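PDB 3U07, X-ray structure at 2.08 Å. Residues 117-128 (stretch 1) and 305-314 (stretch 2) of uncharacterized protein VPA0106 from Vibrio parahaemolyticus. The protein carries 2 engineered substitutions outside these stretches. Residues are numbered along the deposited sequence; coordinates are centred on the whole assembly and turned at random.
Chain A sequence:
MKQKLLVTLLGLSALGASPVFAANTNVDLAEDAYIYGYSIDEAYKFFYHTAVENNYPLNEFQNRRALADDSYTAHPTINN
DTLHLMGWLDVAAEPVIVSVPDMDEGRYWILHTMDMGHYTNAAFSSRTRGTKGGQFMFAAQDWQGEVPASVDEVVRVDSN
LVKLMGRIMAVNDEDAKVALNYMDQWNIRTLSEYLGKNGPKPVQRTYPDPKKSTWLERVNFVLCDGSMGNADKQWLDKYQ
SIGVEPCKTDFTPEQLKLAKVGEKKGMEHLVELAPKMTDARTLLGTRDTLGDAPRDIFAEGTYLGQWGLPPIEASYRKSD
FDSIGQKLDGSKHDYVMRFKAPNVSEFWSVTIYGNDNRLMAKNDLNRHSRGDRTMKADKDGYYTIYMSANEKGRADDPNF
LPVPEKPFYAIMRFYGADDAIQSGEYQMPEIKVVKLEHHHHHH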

ATOM      1  N   GLY A 117      -4.944 -11.132   4.028  1.00 18.19           N
ATOM      2  CA  GLY A 117      -3.776 -11.992   3.956  1.00 20.47           C
ATOM      3  C   GLY A 117      -2.634 -11.178   3.371  1.00 24.19           C
ATOM      4  O   GLY A 117      -1.552 -11.694   3.081  1.00 18.12           O
ATOM      5  N   HIS A 118      -2.917  -9.886   3.206  1.00 20.62           N
ATOM      6  CA  HIS A 118      -2.018  -8.872   2.650  1.00 18.00           C
ATOM      7  C   HIS A 118      -1.729  -9.037   1.158  1.00 22.59           C
ATOM      8  O   HIS A 118      -0.615  -8.793   0.695  1.00 16.51           O
ATOM      9  CB  HIS A 118      -0.704  -8.786   3.443  1.00 16.99           C
ATOM     10  CG  HIS A 118      -0.009  -7.461   3.303  1.00 18.71           C
ATOM     11  ND1 HIS A 118       1.099  -7.279   2.504  1.00 15.92           N
ATOM     12  CD2 HIS A 118      -0.290  -6.249   3.839  1.00 21.36           C
ATOM     13  CE1 HIS A 118       1.469  -6.009   2.554  1.00 15.67           C
ATOM     14  NE2 HIS A 118       0.642  -5.364   3.355  1.00 17.41           N
ATOM     15  N   TYR A 119      -2.751  -9.461   0.414  1.00 18.10           N
ATOM     16  CA  TYR A 119      -2.650  -9.608  -1.038  1.00 16.40           C
ATOM     17  C   TYR A 119      -3.489  -8.521  -1.691  1.00 19.49           C
ATOM     18  O   TYR A 119      -4.625  -8.278  -1.278  1.00 17.28           O
ATOM     19  CB  TYR A 119      -3.217 -10.941  -1.534  1.00 13.97           C
ATOM     20  CG  TYR A 119      -2.395 -12.152  -1.222  1.00 16.92           C
ATOM     21  CD1 TYR A 119      -2.721 -12.977  -0.150  1.00 15.04           C
ATOM     22  CD2 TYR A 119      -1.296 -12.486  -2.008  1.00 17.36           C
ATOM     23  CE1 TYR A 119      -1.973 -14.107   0.134  1.00 18.79           C
ATOM     24  CE2 TYR A 119      -0.539 -13.617  -1.733  1.00 17.77           C
ATOM     25  CZ  TYR A 119      -0.884 -14.422  -0.660  1.00 22.16           C
ATOM     26  OH  TYR A 119      -0.139 -15.539  -0.372  1.00 19.79           O
ATOM     27  N   THR A 120      -2.934  -7.857  -2.699  1.00 19.70           N
ATOM     28  CA  THR A 120      -3.705  -6.855  -3.419  1.00 18.03           C
ATOM     29  C   THR A 120      -4.691  -7.681  -4.268  1.00 18.41           C
ATOM     30  O   THR A 120      -4.286  -8.640  -4.929  1.00 22.42           O
ATOM     31  CB  THR A 120      -2.796  -6.005  -4.338  1.00 18.22           C
ATOM     32  OG1 THR A 120      -2.121  -5.009  -3.553  1.00 16.06           O
ATOM     33  CG2 THR A 120      -3.613  -5.330  -5.431  1.00 18.59           C
ATOM     34  N   ASN A 121      -5.981  -7.359  -4.209  1.00 21.13           N
ATOM     35  CA  ASN A 121      -6.953  -8.109  -5.006  1.00 15.97           C
ATOM     36  C   ASN A 121      -7.658  -7.246  -6.041  1.00 21.17           C
ATOM     37  O   ASN A 121      -8.512  -7.719  -6.787  1.00 19.59           O
ATOM     38  CB  ASN A 121      -7.981  -8.840  -4.117  1.00 15.53           C
ATOM     39  CG  ASN A 121      -8.652  -7.937  -3.087  1.00 19.54           C
ATOM     40  OD1 ASN A 121      -8.659  -6.711  -3.201  1.00 19.02           O
ATOM     41  ND2 ASN A 121      -9.249  -8.562  -2.076  1.00 20.79           N
ATOM     42  N   ALA A 122      -7.293  -5.972  -6.089  1.00 22.54           N
ATOM     43  CA  ALA A 122      -7.852  -5.070  -7.082  1.00 22.88           C
ATOM     44  C   ALA A 122      -7.035  -3.791  -7.161  1.00 24.67           C
ATOM     45  O   ALA A 122      -6.612  -3.237  -6.142  1.00 18.25           O
ATOM     46  CB  ALA A 122      -9.302  -4.746  -6.766  1.00 22.84           C
ATOM     47  N   ALA A 123      -6.803  -3.338  -8.386  1.00 19.37           N
ATOM     48  CA  ALA A 123      -6.065  -2.106  -8.625  1.00 18.87           C
ATOM     49  C   ALA A 123      -6.615  -1.502  -9.909  1.00 22.03           C
ATOM     50  O   ALA A 123      -6.026  -1.655 -10.977  1.00 24.42           O
ATOM     51  CB  ALA A 123      -4.571  -2.398  -8.777  1.00 17.08           C
ATOM     52  N   PHE A 124      -7.768  -0.851  -9.806  1.00 15.96           N
ATOM     53  CA  PHE A 124      -8.384  -0.212 -10.960  1.00 19.66           C
ATOM     54  C   PHE A 124      -7.805   1.192 -11.011  1.00 17.20           C
ATOM     55  O   PHE A 124      -7.782   1.892  -9.999  1.00 20.33           O
ATOM     56  CB  PHE A 124      -9.905  -0.138 -10.792  1.00 18.65           C
ATOM     57  CG  PHE A 124     -10.570  -1.481 -10.710  1.00 20.93           C
ATOM     58  CD1 PHE A 124     -10.579  -2.335 -11.813  1.00 17.95           C
ATOM     59  CD2 PHE A 124     -11.171  -1.904  -9.524  1.00 21.40           C
ATOM     60  CE1 PHE A 124     -11.178  -3.593 -11.736  1.00 23.27           C
ATOM     61  CE2 PHE A 124     -11.773  -3.158  -9.436  1.00 18.66           C
ATOM     62  CZ  PHE A 124     -11.778  -4.008 -10.544  1.00 19.54           C
ATOM     63  N   SER A 125      -7.330   1.610 -12.178  1.00 18.00           N
ATOM     64  CA  SER A 125      -6.754   2.943 -12.269  1.00 18.24           C
ATOM     65  C   SER A 125      -6.575   3.471 -13.680  1.00 25.13           C
ATOM     66  O   SER A 125      -6.727   2.745 -14.672  1.00 22.42           O
ATOM     67  CB  SER A 125      -5.395   2.976 -11.564  1.00 25.90           C
ATOM     68  OG  SER A 125      -4.349   2.708 -12.476  1.00 29.54           O
ATOM     69  N   SER A 126      -6.250   4.758 -13.739  1.00 20.40           N
ATOM     70  CA  SER A 126      -6.008   5.478 -14.978  1.00 22.08           C
ATOM     71  C   SER A 126      -4.915   4.795 -15.799  1.00 22.78           C
ATOM     72  O   SER A 126      -4.934   4.830 -17.028  1.00 25.37           O
ATOM     73  CB  SER A 126      -5.575   6.907 -14.649  1.00 23.74           C
ATOM     74  OG  SER A 126      -4.480   6.903 -13.743  1.00 22.79           O
ATOM     75  N   ARG A 127      -3.960   4.178 -15.113  1.00 18.69           N
ATOM     76  CA  ARG A 127      -2.857   3.502 -15.785  1.00 23.44           C
ATOM     77  C   ARG A 127      -3.365   2.474 -16.786  1.00 28.01           C
ATOM     78  O   ARG A 127      -2.791   2.300 -17.859  1.00 21.03           O
ATOM     79  CB  ARG A 127      -1.960   2.798 -14.761  1.00 19.97           C
ATOM     80  CG  ARG A 127      -0.725   2.153 -15.367  1.00 17.71           C
ATOM     81  CD  ARG A 127       0.104   1.422 -14.314  1.00 22.95           C
ATOM     82  NE  ARG A 127      -0.461   0.124 -13.953  1.00 19.08           N
ATOM     83  CZ  ARG A 127      -0.290  -0.989 -14.660  1.00 28.61           C
ATOM     84  NH1 ARG A 127       0.436  -0.974 -15.771  1.00 25.05           N
ATOM     85  NH2 ARG A 127      -0.851  -2.123 -14.255  1.00 23.21           N
ATOM     86  N   THR A 128      -4.448   1.792 -16.432  1.00 22.96           N
ATOM     87  CA  THR A 128      -4.986   0.765 -17.306  1.00 24.40           C
ATOM     88  C   THR A 128      -6.405   1.022 -17.809  1.00 20.44           C
ATOM     89  O   THR A 128      -6.908   0.272 -18.638  1.00 25.47           O
ATOM     90  CB  THR A 128      -4.933  -0.626 -16.607  1.00 31.41           C
ATOM     91  OG1 THR A 128      -5.590  -0.556 -15.336  1.00 24.37           O
ATOM     92  CG2 THR A 128      -3.489  -1.064 -16.395  1.00 27.28           C
ATOM     93  N   GLY A 305       6.905  -2.623   4.153  1.00 37.77           N
ATOM     94  CA  GLY A 305       5.933  -1.592   3.775  1.00 30.84           C
ATOM     95  C   GLY A 305       4.465  -1.970   3.630  1.00 29.96           C
ATOM     96  O   GLY A 305       3.837  -1.791   2.574  1.00 34.59           O
ATOM     97  N   GLN A 306       3.901  -2.413   4.743  1.00 21.86           N
ATOM     98  CA  GLN A 306       2.516  -2.846   4.797  1.00 20.39           C
ATOM     99  C   GLN A 306       1.525  -2.006   4.012  1.00 25.01           C
ATOM    100  O   GLN A 306       1.590  -0.780   4.023  1.00 19.39           O
ATOM    101  CB  GLN A 306       2.065  -2.974   6.258  1.00 24.02           C
ATOM    102  CG  GLN A 306       0.746  -3.718   6.441  1.00 16.43           C
ATOM    103  CD  GLN A 306       0.294  -3.733   7.892  1.00 25.86           C
ATOM    104  OE1 GLN A 306       0.381  -2.720   8.583  1.00 27.09           O
ATOM    105  NE2 GLN A 306      -0.202  -4.880   8.358  1.00 23.02           N
ATOM    106  N   TRP A 307       0.615  -2.695   3.326  1.00 21.51           N
ATOM    107  CA  TRP A 307      -0.426  -2.064   2.516  1.00 16.17           C
ATOM    108  C   TRP A 307       0.111  -1.390   1.250  1.00 25.54           C
ATOM    109  O   TRP A 307      -0.602  -0.636   0.589  1.00 23.07           O
ATOM    110  CB  TRP A 307      -1.206  -1.042   3.354  1.00 18.97           C
ATOM    111  CG  TRP A 307      -1.763  -1.605   4.631  1.00 23.08           C
ATOM    112  CD1 TRP A 307      -1.577  -1.115   5.896  1.00 24.73           C
ATOM    113  CD2 TRP A 307      -2.582  -2.775   4.774  1.00 19.76           C
ATOM    114  NE1 TRP A 307      -2.231  -1.903   6.814  1.00 20.59           N
ATOM    115  CE2 TRP A 307      -2.862  -2.923   6.152  1.00 21.72           C
ATOM    116  CE3 TRP A 307      -3.124  -3.700   3.869  1.00 17.88           C
ATOM    117  CZ2 TRP A 307      -3.640  -3.974   6.650  1.00 15.63           C
ATOM    118  CZ3 TRP A 307      -3.901  -4.744   4.367  1.00 19.52           C
ATOM    119  CH2 TRP A 307      -4.156  -4.865   5.744  1.00 17.51           C
ATOM    120  N   GLY A 308       1.364  -1.673   0.909  1.00 24.46           N
ATOM    121  CA  GLY A 308       1.952  -1.077  -0.275  1.00 23.78           C
ATOM    122  C   GLY A 308       1.409  -1.609  -1.590  1.00 27.67           C
ATOM    123  O   GLY A 308       1.005  -2.771  -1.704  1.00 19.20           O
ATOM    124  N   LEU A 309       1.391  -0.734  -2.588  1.00 20.68           N
ATOM    125  CA  LEU A 309       0.925  -1.076  -3.930  1.00 21.78           C
ATOM    126  C   LEU A 309       1.934  -1.971  -4.639  1.00 23.39           C
ATOM    127  O   LEU A 309       3.132  -1.907  -4.362  1.00 28.31           O
ATOM    128  CB  LEU A 309       0.762   0.190  -4.776  1.00 22.86           C
ATOM    129  CG  LEU A 309      -0.511   1.028  -4.690  1.00 25.70           C
ATOM    130  CD1 LEU A 309      -0.271   2.384  -5.330  1.00 18.21           C
ATOM    131  CD2 LEU A 309      -1.653   0.300  -5.401  1.00 23.84           C
ATOM    132  N   PRO A 310       1.456  -2.838  -5.544  1.00 22.39           N
ATOM    133  CA  PRO A 310       2.378  -3.709  -6.277  1.00 24.19           C
ATOM    134  C   PRO A 310       3.255  -2.728  -7.069  1.00 23.49           C
ATOM    135  O   PRO A 310       2.771  -1.699  -7.536  1.00 21.26           O
ATOM    136  CB  PRO A 310       1.445  -4.512  -7.177  1.00 22.99           C
ATOM    137  CG  PRO A 310       0.197  -4.634  -6.316  1.00 19.35           C
ATOM    138  CD  PRO A 310       0.053  -3.226  -5.782  1.00 21.61           C
ATOM    139  N   PRO A 311       4.546  -3.035  -7.238  1.00 21.76           N
ATOM    140  CA  PRO A 311       5.438  -2.131  -7.975  1.00 21.11           C
ATOM    141  C   PRO A 311       5.031  -1.649  -9.370  1.00 20.64           C
ATOM    142  O   PRO A 311       5.458  -0.573  -9.789  1.00 21.69           O
ATOM    143  CB  PRO A 311       6.766  -2.887  -7.976  1.00 20.91           C
ATOM    144  CG  PRO A 311       6.348  -4.321  -7.880  1.00 26.04           C
ATOM    145  CD  PRO A 311       5.250  -4.270  -6.858  1.00 20.59           C
ATOM    146  N   ILE A 312       4.213  -2.417 -10.084  1.00 20.82           N
ATOM    147  CA  ILE A 312       3.789  -2.016 -11.425  1.00 20.64           C
ATOM    148  C   ILE A 312       2.874  -0.793 -11.372  1.00 22.56           C
ATOM    149  O   ILE A 312       2.759  -0.054 -12.346  1.00 24.23           O
ATOM    150  CB  ILE A 312       3.068  -3.178 -12.166  1.00 30.45           C
ATOM    151  CG1 ILE A 312       2.838  -2.800 -13.636  1.00 30.59           C
ATOM    152  CG2 ILE A 312       1.744  -3.495 -11.486  1.00 26.77           C
ATOM    153  CD1 ILE A 312       2.329  -3.953 -14.493  1.00 31.43           C
ATOM    154  N   GLU A 313       2.230  -0.578 -10.229  1.00 20.13           N
ATOM    155  CA  GLU A 313       1.341   0.568 -10.069  1.00 21.77           C
ATOM    156  C   GLU A 313       2.136   1.729  -9.485  1.00 23.24           C
ATOM    157  O   GLU A 313       1.934   2.885  -9.856  1.00 23.87           O
ATOM    158  CB  GLU A 313       0.189   0.240  -9.118  1.00 20.30           C
ATOM    159  CG  GLU A 313      -0.656  -0.963  -9.506  1.00 25.22           C
ATOM    160  CD  GLU A 313      -1.331  -0.803 -10.855  1.00 28.33           C
ATOM    161  OE1 GLU A 313      -1.502   0.347 -11.308  1.00 23.62           O
ATOM    162  OE2 GLU A 313      -1.703  -1.832 -11.455  1.00 33.40           O
ATOM    163  N   ALA A 314       3.029   1.407  -8.557  1.00 21.95           N
ATOM    164  CA  ALA A 314       3.854   2.419  -7.907  1.00 24.35           C
ATOM    165  C   ALA A 314       5.114   1.811  -7.309  1.00 23.88           C
ATOM    166  O   ALA A 314       5.057   0.837  -6.565  1.00 22.88           O
ATOM    167  CB  ALA A 314       3.054   3.127  -6.814  1.00 23.69           C
TER
HETATM  168  O   HOH W   1       0.308  -5.280  -2.566  1.00 20.32           O
HETATM  169  O   HOH W   2      -4.189  -0.922 -12.802  1.00 30.92           O

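Stretch 1 runs as a strand from Thr120 to Ser125 and then enters a helix at Ser126. Ser125 caps that helix: its OG accepts from Arg127 N at 3.0 Å. Stretch 2 is mostly irregular. It opens with a type II beta turn from Gly305 to Gly308, closed by a weak bond from Gly308 N to Gly305 O at 3.0 Å. Further on, Glu313 N donates to Pro310 O, also at 3.0 Å.

The two stretches meet at both ends of the contact through polar bonds. At one end, Trp307 N donates to His118 NE2 at 2.7 Å. The angle is 177°, and the donor lies near the imidazole plane, so NE2 acts as an unprotonated acceptor. His118 CD2 also sits over a face of the Trp307 ring, 3.8 Å from CE3; the two ring planes are oblique, at 47°.

In the middle, Thr120 OG1 packs 3.6 Å from Pro310 CD. Water 1 links Thr120 OG1 (2.6 Å) to Gly308 O (2.7 Å).

At the other end, Arg127 and Glu313 form a two-pronged salt bridge. Arg127 NE donates to Glu313 OE1 and Arg127 NH2 to Glu313 OE2, each at 2.9 Å. Ile312 O lies over one guanidinium face, 3.6 Å from Arg127 NE. Water 2 donates to Glu313 OE2 (3.0 Å) and Ala123 O (2.7 Å), and accepts from Thr128 OG1 (2.9 Å).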